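Local coordinates for CaaX farnesyltransferase beta subunit Ram1 (Aspergillus fumigatus, PDB 4L9P), which forms, with the alpha subunit Ram2, the zinc-dependent protein farnesyltransferase that transfers a farnesyl group from farnesyl diphosphate to the cysteine of CaaX-terminated proteins, at the interface of chains B and A. Residues are numbered along the deposited sequence; one frame, centred on the assembly and turned at random. Chains: chain A, CaaX farnesyltransferase beta subunit Ram1; chain B, CaaX farnesyltransferase alpha subunit Ram2.

Contact 1: the interface of chains B and A. Residues chain B 47, 49, 53, 84, 86-87; chain A 145-149.
A:Asp148, on the 3-10 helix 142-150 of the beta subunit, pushes its carboxylate between the phenol tips of B:Tyr49 and B:Tyr53, which take one oxygen each. B:Tyr49 crosses it at about a right angle, and its OH donates to OD1 of A:Asp148 at 2.5 Å from well above the carboxylate plane. B:Tyr53 donates through its OH to OD2 of A:Asp148 at 2.7 Å, on the anti side, with ring and carboxylate planes 69° apart. With CG anti to the backbone N (chi1 -161°), the carboxylate points out to the alpha subunit. One turn earlier, A:Val145 and B:Tyr53 reach toward each other, and methyl CG2 lands on the ring face, 3.5 Å from CZ, a CH-pi contact. From the alpha side, ND2 of B:Asn84 gives OH of B:Tyr53 a nearly straight hydrogen bond of 3.1 Å, which probably helps to orient that phenol, its own hydrogen being given to the aspartate. ND2 also binds a water held by O of A:Ala146 and N of A:Ala149, so the same amide reaches the beta backbone. CD1 of B:Ile47 packs near CA of A:Asp148 at 3.8 Å. Two phenols gripping one carboxylate pin this beta-subunit helix to the start of the alpha subunit's helical array, helping to hold the heterodimer together.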
loop_
_atom_site.group_PDB
_atom_site.type_symbol
_atom_site.label_atom_id
_atom_site.label_comp_id
_atom_site.label_asym_id
_atom_site.label_seq_id
_atom_site.Cartn_x
_atom_site.Cartn_y
_atom_site.Cartn_z
ATOM N N ILE B 47 10.002 12.914 -21.138
ATOM C CA ILE B 47 11.312 12.277 -21.049
ATOM C C ILE B 47 11.962 12.380 -22.420
ATOM O O ILE B 47 11.353 12.024 -23.442
ATOM C CB ILE B 47 11.211 10.791 -20.615
ATOM C CG1 ILE B 47 10.569 10.714 -19.220
ATOM C CG2 ILE B 47 12.603 10.145 -20.580
ATOM C CD1 ILE B 47 10.013 9.300 -18.910
ATOM N N TYR B 49 13.762 10.677 -24.535
ATOM C CA TYR B 49 14.153 9.299 -24.793
ATOM C C TYR B 49 15.358 9.189 -25.703
ATOM O O TYR B 49 15.592 10.021 -26.559
ATOM C CB TYR B 49 12.987 8.504 -25.455
ATOM C CG TYR B 49 11.662 8.597 -24.713
ATOM C CD1 TYR B 49 11.450 7.908 -23.533
ATOM C CD2 TYR B 49 10.637 9.380 -25.218
ATOM C CE1 TYR B 49 10.267 7.975 -22.867
ATOM C CE2 TYR B 49 9.450 9.478 -24.574
ATOM C CZ TYR B 49 9.257 8.749 -23.400
ATOM O OH TYR B 49 8.042 8.846 -22.754
ATOM N N TYR B 53 15.566 3.930 -27.991
ATOM C CA TYR B 53 14.290 3.628 -27.359
ATOM C C TYR B 53 13.139 4.220 -28.174
ATOM O O TYR B 53 12.094 3.579 -28.320
ATOM C CB TYR B 53 14.312 4.168 -25.921
ATOM C CG TYR B 53 13.081 3.805 -25.083
ATOM C CD1 TYR B 53 12.963 2.532 -24.510
ATOM C CD2 TYR B 53 12.040 4.720 -24.894
ATOM C CE1 TYR B 53 11.894 2.179 -23.733
ATOM C CE2 TYR B 53 10.948 4.400 -24.063
ATOM C CZ TYR B 53 10.881 3.131 -23.512
ATOM O OH TYR B 53 9.832 2.842 -22.692
ATOM N N ASN B 84 14.088 -0.900 -20.731
ATOM C CA ASN B 84 13.103 -0.459 -19.732
ATOM C C ASN B 84 12.264 -1.645 -19.270
ATOM O O ASN B 84 11.221 -1.947 -19.854
ATOM C CB ASN B 84 12.205 0.612 -20.306
ATOM C CG ASN B 84 11.158 1.076 -19.320
ATOM O OD1 ASN B 84 11.200 0.715 -18.121
ATOM N ND2 ASN B 84 10.190 1.862 -19.807
ATOM N N ALA B 86 10.473 -1.859 -16.808
ATOM C CA ALA B 86 9.206 -1.425 -16.189
ATOM C C ALA B 86 8.156 -0.985 -17.223
ATOM O O ALA B 86 7.195 -0.283 -16.907
ATOM C CB ALA B 86 9.482 -0.298 -15.173
ATOM N N HIS B 87 8.310 -1.421 -18.475
ATOM C CA HIS B 87 7.307 -1.111 -19.508
ATOM C C HIS B 87 6.263 -2.206 -19.442
ATOM O O HIS B 87 6.447 -3.281 -20.019
ATOM C CB HIS B 87 8.060 -1.099 -20.843
ATOM C CG HIS B 87 7.284 -0.564 -22.003
ATOM N ND1 HIS B 87 6.135 -1.162 -22.493
ATOM C CD2 HIS B 87 7.570 0.468 -22.851
ATOM C CE1 HIS B 87 5.716 -0.479 -23.547
ATOM N NE2 HIS B 87 6.557 0.534 -23.771
ATOM N N VAL A 145 14.276 6.932 -18.503
ATOM C CA VAL A 145 13.369 6.131 -19.326
ATOM C C VAL A 145 12.507 5.155 -18.503
ATOM O O VAL A 145 11.380 4.873 -18.904
ATOM C CB VAL A 145 14.163 5.315 -20.413
ATOM C CG1 VAL A 145 15.201 4.410 -19.730
ATOM C CG2 VAL A 145 13.224 4.521 -21.336
ATOM N N ALA A 146 12.989 4.641 -17.373
ATOM C CA ALA A 146 12.169 3.706 -16.578
ATOM C C ALA A 146 10.908 4.339 -16.036
ATOM O O ALA A 146 9.983 3.631 -15.603
ATOM C CB ALA A 146 12.988 3.132 -15.420
ATOM N N LEU A 147 10.848 5.667 -16.044
ATOM C CA LEU A 147 9.612 6.346 -15.611
ATOM C C LEU A 147 8.589 6.481 -16.735
ATOM O O LEU A 147 7.518 7.028 -16.525
ATOM C CB LEU A 147 9.880 7.744 -15.055
ATOM C CG LEU A 147 10.703 7.786 -13.759
ATOM C CD1 LEU A 147 11.074 9.211 -13.305
ATOM C CD2 LEU A 147 9.935 7.116 -12.663
ATOM N N ASP A 148 8.863 5.924 -17.920
ATOM C CA ASP A 148 7.929 6.071 -19.041
ATOM C C ASP A 148 6.522 5.633 -18.678
ATOM O O ASP A 148 5.546 6.314 -19.010
ATOM C CB ASP A 148 8.449 5.208 -20.202
ATOM C CG ASP A 148 7.864 5.599 -21.537
ATOM O OD1 ASP A 148 7.331 6.722 -21.649
ATOM O OD2 ASP A 148 8.000 4.784 -22.476
ATOM N N ALA A 149 6.394 4.485 -18.025
ATOM C CA ALA A 149 5.053 3.982 -17.680
ATOM C C ALA A 149 4.390 4.801 -16.567
ATOM O O ALA A 149 3.156 4.719 -16.373
ATOM C CB ALA A 149 5.135 2.481 -17.299
HETATM O O HOH W 1 8.369 2.488 -17.588
#

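Contact 2: the interface of chains B and A. Residues chain B 161, 165, 168; chain A 304-306, 308.
Helix 161-174 of the alpha subunit, within the tetratricopeptide-like helical repeats of the prenyltransferase alpha family, lies against the 304-308 loop of the beta subunit's alpha-alpha toroid. B:Tyr161, B:Thr165 and B:His168, about one turn apart, turn toward that loop and meet it mainly through polar tips. At the first turn the phenol of B:Tyr161, its CG anti to the backbone N (chi1 -163°), reaches past A:Ser308 to the loop backbone. Its OH accepts a hydrogen bond from N of A:Gly304 at 3.1 Å, with an angle of 164° at the hydrogen. CB of A:Ser308 stands 3.6 Å from the same OH. Next along the helix, the hydroxyls of B:Thr165 and A:Ser308 meet with OG1 and OG 3.0 Å apart, a hydrogen bond whose direction is not settled. OG1 of B:Thr165 also donates to O of B:Tyr161, 3.0 Å away on the preceding turn, which ties this side chain to its own helix and would favour the serine as donor in the bond across. Methyl CG2 of B:Thr165 faces the serine OG at 3.6 Å. A water joins OG1 of B:Thr165 to OG of A:Ser305, 2.8 Å from the water. Farther on, O of A:Pro306 is 3.1 Å from NE2 of B:His168 but lies above the imidazole face, offset toward the rim, a poor direction for a ring N-H; any hydrogen bond there is doubtful.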
loop_
_atom_site.group_PDB
_atom_site.type_symbol
_atom_site.label_atom_id
_atom_site.label_comp_id
_atom_site.label_asym_id
_atom_site.label_seq_id
_atom_site.Cartn_x
_atom_site.Cartn_y
_atom_site.Cartn_z
ATOM N N TYR B 161 9.075 -8.466 -1.639
ATOM C CA TYR B 161 7.637 -8.726 -1.543
ATOM C C TYR B 161 7.136 -9.430 -2.779
ATOM O O TYR B 161 6.252 -10.333 -2.660
ATOM C CB TYR B 161 6.888 -7.350 -1.371
ATOM C CG TYR B 161 5.481 -7.486 -0.860
ATOM C CD1 TYR B 161 4.431 -7.777 -1.728
ATOM C CD2 TYR B 161 5.188 -7.345 0.516
ATOM C CE1 TYR B 161 3.107 -7.888 -1.267
ATOM C CE2 TYR B 161 3.890 -7.457 0.973
ATOM C CZ TYR B 161 2.860 -7.760 0.065
ATOM O OH TYR B 161 1.550 -7.868 0.499
ATOM N N THR B 165 5.258 -13.033 -2.895
ATOM C CA THR B 165 3.936 -13.167 -3.483
ATOM C C THR B 165 3.940 -14.268 -4.536
ATOM O O THR B 165 3.027 -15.125 -4.558
ATOM C CB THR B 165 3.487 -11.818 -4.087
ATOM O OG1 THR B 165 3.301 -10.899 -2.981
ATOM C CG2 THR B 165 2.173 -11.992 -4.850
ATOM N N HIS B 168 3.955 -17.629 -2.805
ATOM C CA HIS B 168 2.645 -18.049 -2.280
ATOM C C HIS B 168 1.819 -18.624 -3.441
ATOM O O HIS B 168 1.188 -19.694 -3.264
ATOM C CB HIS B 168 1.889 -16.790 -1.778
ATOM C CG HIS B 168 0.449 -17.048 -1.497
ATOM N ND1 HIS B 168 0.026 -17.477 -0.257
ATOM C CD2 HIS B 168 -0.653 -17.056 -2.305
ATOM C CE1 HIS B 168 -1.284 -17.717 -0.297
ATOM N NE2 HIS B 168 -1.726 -17.472 -1.523
ATOM N N GLY A 304 -1.386 -7.421 -0.370
ATOM C CA GLY A 304 -1.784 -7.024 -1.711
ATOM C C GLY A 304 -2.723 -7.982 -2.380
ATOM O O GLY A 304 -3.519 -7.615 -3.240
ATOM N N SER A 305 -2.557 -9.250 -2.053
ATOM C CA SER A 305 -3.390 -10.308 -2.617
ATOM C C SER A 305 -3.474 -11.382 -1.504
ATOM O O SER A 305 -2.629 -11.387 -0.585
ATOM C CB SER A 305 -2.791 -10.803 -3.938
ATOM O OG SER A 305 -1.434 -11.162 -3.787
ATOM N N PRO A 306 -4.419 -12.338 -1.599
ATOM C CA PRO A 306 -4.631 -13.284 -0.463
ATOM C C PRO A 306 -3.371 -14.063 -0.109
ATOM O O PRO A 306 -2.704 -14.615 -1.016
ATOM C CB PRO A 306 -5.722 -14.213 -1.002
ATOM C CG PRO A 306 -6.568 -13.233 -1.853
ATOM C CD PRO A 306 -5.528 -12.378 -2.583
ATOM N N SER A 308 -0.499 -12.977 0.953
ATOM C CA SER A 308 0.756 -12.220 0.999
ATOM C C SER A 308 0.921 -11.500 2.338
ATOM O O SER A 308 0.066 -11.624 3.240
ATOM C CB SER A 308 0.804 -11.274 -0.199
ATOM O OG SER A 308 1.092 -12.038 -1.390
HETATM O O HOH W 2 0.564 -9.284 -3.068
#

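Contact 3: the interface of chains B and A. Residues chain B 159, 192-195; chain A 86-91.
B:Asp193 and B:Arg195, just past helix 180-192 of the alpha subunit, grip the beta-subunit stretch from A:Leu86 to the first turn of helix 89-105. This is the tight core. OD1 of B:Asp193 accepts from OG1 of A:Thr88 at 2.7 Å and, from the opposite face of the carboxylate, from N of B:Arg195. OD2 takes OG1 of A:Thr90 at 2.7 Å and the N of the same threonine at 3.1 Å, both on the syn side but from opposite faces of its plane, so the aspartate caps the helix start and its charge probably suits the helix dipole. B:Lys159, extended beyond CG, donates from NZ to OG1 of A:Thr90 at 2.8 Å, the hydroxyl passing its own hydrogen to OD2. B:Arg195 meets O of A:Leu86 end-on, its NH1 at 3.0 Å and NH2 at 2.9 Å, and NH1 also donates to OG1 of A:Thr88 in the guanidinium plane. Methyl CG2 of A:Thr91, anti to its carbonyl carbon, packs over the centre of the guanidinium face, 3.3 Å from CZ. The margins are looser: a water bridges O of B:Ala192 and N of A:Glu89, and CG1 of B:Val194 rests against CD2 of A:Leu86 at 3.8 Å. The site clamps the start of beta-subunit helix 89-105 to the alpha subunit and so probably helps to hold the heterodimer together.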
loop_
_atom_site.group_PDB
_atom_site.type_symbol
_atom_site.label_atom_id
_atom_site.label_comp_id
_atom_site.label_asym_id
_atom_site.label_seq_id
_atom_site.Cartn_x
_atom_site.Cartn_y
_atom_site.Cartn_z
ATOM N N LYS B 159 13.464 -10.148 1.925
ATOM C CA LYS B 159 12.119 -9.654 2.186
ATOM C C LYS B 159 11.441 -9.165 0.920
ATOM O O LYS B 159 10.433 -8.488 0.981
ATOM C CB LYS B 159 12.193 -8.529 3.252
ATOM C CG LYS B 159 12.838 -9.033 4.572
ATOM C CD LYS B 159 12.844 -7.930 5.628
ATOM C CE LYS B 159 13.473 -8.484 6.891
ATOM N NZ LYS B 159 13.332 -7.405 8.014
ATOM N N ALA B 192 18.939 -17.409 9.339
ATOM C CA ALA B 192 19.789 -16.274 8.963
ATOM C C ALA B 192 19.272 -14.997 9.630
ATOM O O ALA B 192 20.102 -14.167 10.036
ATOM C CB ALA B 192 19.776 -16.113 7.430
ATOM N N ASP B 193 17.957 -14.818 9.690
ATOM C CA ASP B 193 17.415 -13.576 10.313
ATOM C C ASP B 193 16.049 -13.934 10.897
ATOM O O ASP B 193 15.042 -13.958 10.178
ATOM C CB ASP B 193 17.311 -12.425 9.310
ATOM C CG ASP B 193 16.927 -11.121 9.958
ATOM O OD1 ASP B 193 16.539 -11.154 11.148
ATOM O OD2 ASP B 193 17.019 -10.098 9.252
ATOM N N VAL B 194 16.001 -14.223 12.195
ATOM C CA VAL B 194 14.763 -14.618 12.855
ATOM C C VAL B 194 13.707 -13.495 12.814
ATOM O O VAL B 194 12.515 -13.758 13.062
ATOM C CB VAL B 194 15.069 -15.097 14.313
ATOM C CG1 VAL B 194 15.565 -13.906 15.210
ATOM C CG2 VAL B 194 13.866 -15.831 14.911
ATOM N N ARG B 195 14.140 -12.295 12.460
ATOM C CA ARG B 195 13.201 -11.159 12.345
ATOM C C ARG B 195 12.610 -10.977 10.966
ATOM O O ARG B 195 11.985 -9.955 10.671
ATOM C CB ARG B 195 13.893 -9.855 12.784
ATOM C CG ARG B 195 14.270 -9.974 14.272
ATOM C CD ARG B 195 15.431 -9.142 14.551
ATOM N NE ARG B 195 15.802 -9.094 15.983
ATOM C CZ ARG B 195 17.037 -9.326 16.414
ATOM N NH1 ARG B 195 17.993 -9.682 15.572
ATOM N NH2 ARG B 195 17.316 -9.158 17.703
ATOM N N LEU A 86 21.002 -10.340 20.106
ATOM C CA LEU A 86 21.272 -10.939 18.793
ATOM C C LEU A 86 21.235 -9.901 17.675
ATOM O O LEU A 86 20.214 -9.217 17.507
ATOM C CB LEU A 86 20.209 -11.989 18.528
ATOM C CG LEU A 86 20.285 -12.632 17.134
ATOM C CD1 LEU A 86 21.534 -13.522 16.971
ATOM C CD2 LEU A 86 18.998 -13.420 16.833
ATOM N N SER A 87 22.294 -9.833 16.874
ATOM C CA SER A 87 22.350 -8.961 15.699
ATOM C C SER A 87 21.994 -9.763 14.438
ATOM O O SER A 87 22.566 -10.852 14.199
ATOM C CB SER A 87 23.772 -8.433 15.532
ATOM O OG SER A 87 23.836 -7.582 14.404
ATOM N N THR A 88 21.027 -9.259 13.649
ATOM C CA THR A 88 20.759 -9.787 12.319
ATOM C C THR A 88 20.656 -8.638 11.322
ATOM O O THR A 88 20.741 -7.461 11.725
ATOM C CB THR A 88 19.437 -10.567 12.266
ATOM O OG1 THR A 88 18.349 -9.693 12.594
ATOM C CG2 THR A 88 19.440 -11.803 13.201
ATOM N N GLU A 89 20.481 -8.915 10.033
ATOM C CA GLU A 89 20.435 -7.837 9.073
ATOM C C GLU A 89 19.321 -6.842 9.415
ATOM O O GLU A 89 19.490 -5.639 9.256
ATOM C CB GLU A 89 20.219 -8.397 7.667
ATOM C CG GLU A 89 20.099 -7.321 6.601
ATOM C CD GLU A 89 19.967 -7.852 5.177
ATOM O OE1 GLU A 89 18.999 -8.596 4.844
ATOM O OE2 GLU A 89 20.848 -7.513 4.358
ATOM N N THR A 90 18.201 -7.353 9.917
ATOM C CA THR A 90 17.092 -6.466 10.313
ATOM C C THR A 90 17.554 -5.456 11.358
ATOM O O THR A 90 17.243 -4.262 11.221
ATOM C CB THR A 90 15.890 -7.307 10.903
ATOM O OG1 THR A 90 15.346 -8.095 9.844
ATOM C CG2 THR A 90 14.788 -6.429 11.464
ATOM N N THR A 91 18.265 -5.911 12.409
ATOM C CA THR A 91 18.663 -4.960 13.440
ATOM C C THR A 91 19.765 -4.066 12.961
ATOM O O THR A 91 19.829 -2.916 13.438
ATOM C CB THR A 91 19.028 -5.617 14.761
ATOM O OG1 THR A 91 20.088 -6.551 14.546
ATOM C CG2 THR A 91 17.797 -6.332 15.336
HETATM O O HOH W 3 20.957 -11.663 9.239
#

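All three contacts join the same two subunits but share no residue, and they are spread along the alpha subunit's helical array: the centres of their C-alpha atoms are about 26 Å apart for contacts 1 and 2, 22 Å for contacts 2 and 3, and 35 Å for contacts 1 and 3. On the alpha side, B:Lys159 of contact 3 comes just before the helix 161-174 of contact 2, a direct link in sequence. The beta subunit offers three separate segments. Such spaced, mostly polar attachments probably fix how the alpha subunit curves around the toroid in the farnesyltransferase heterodimer.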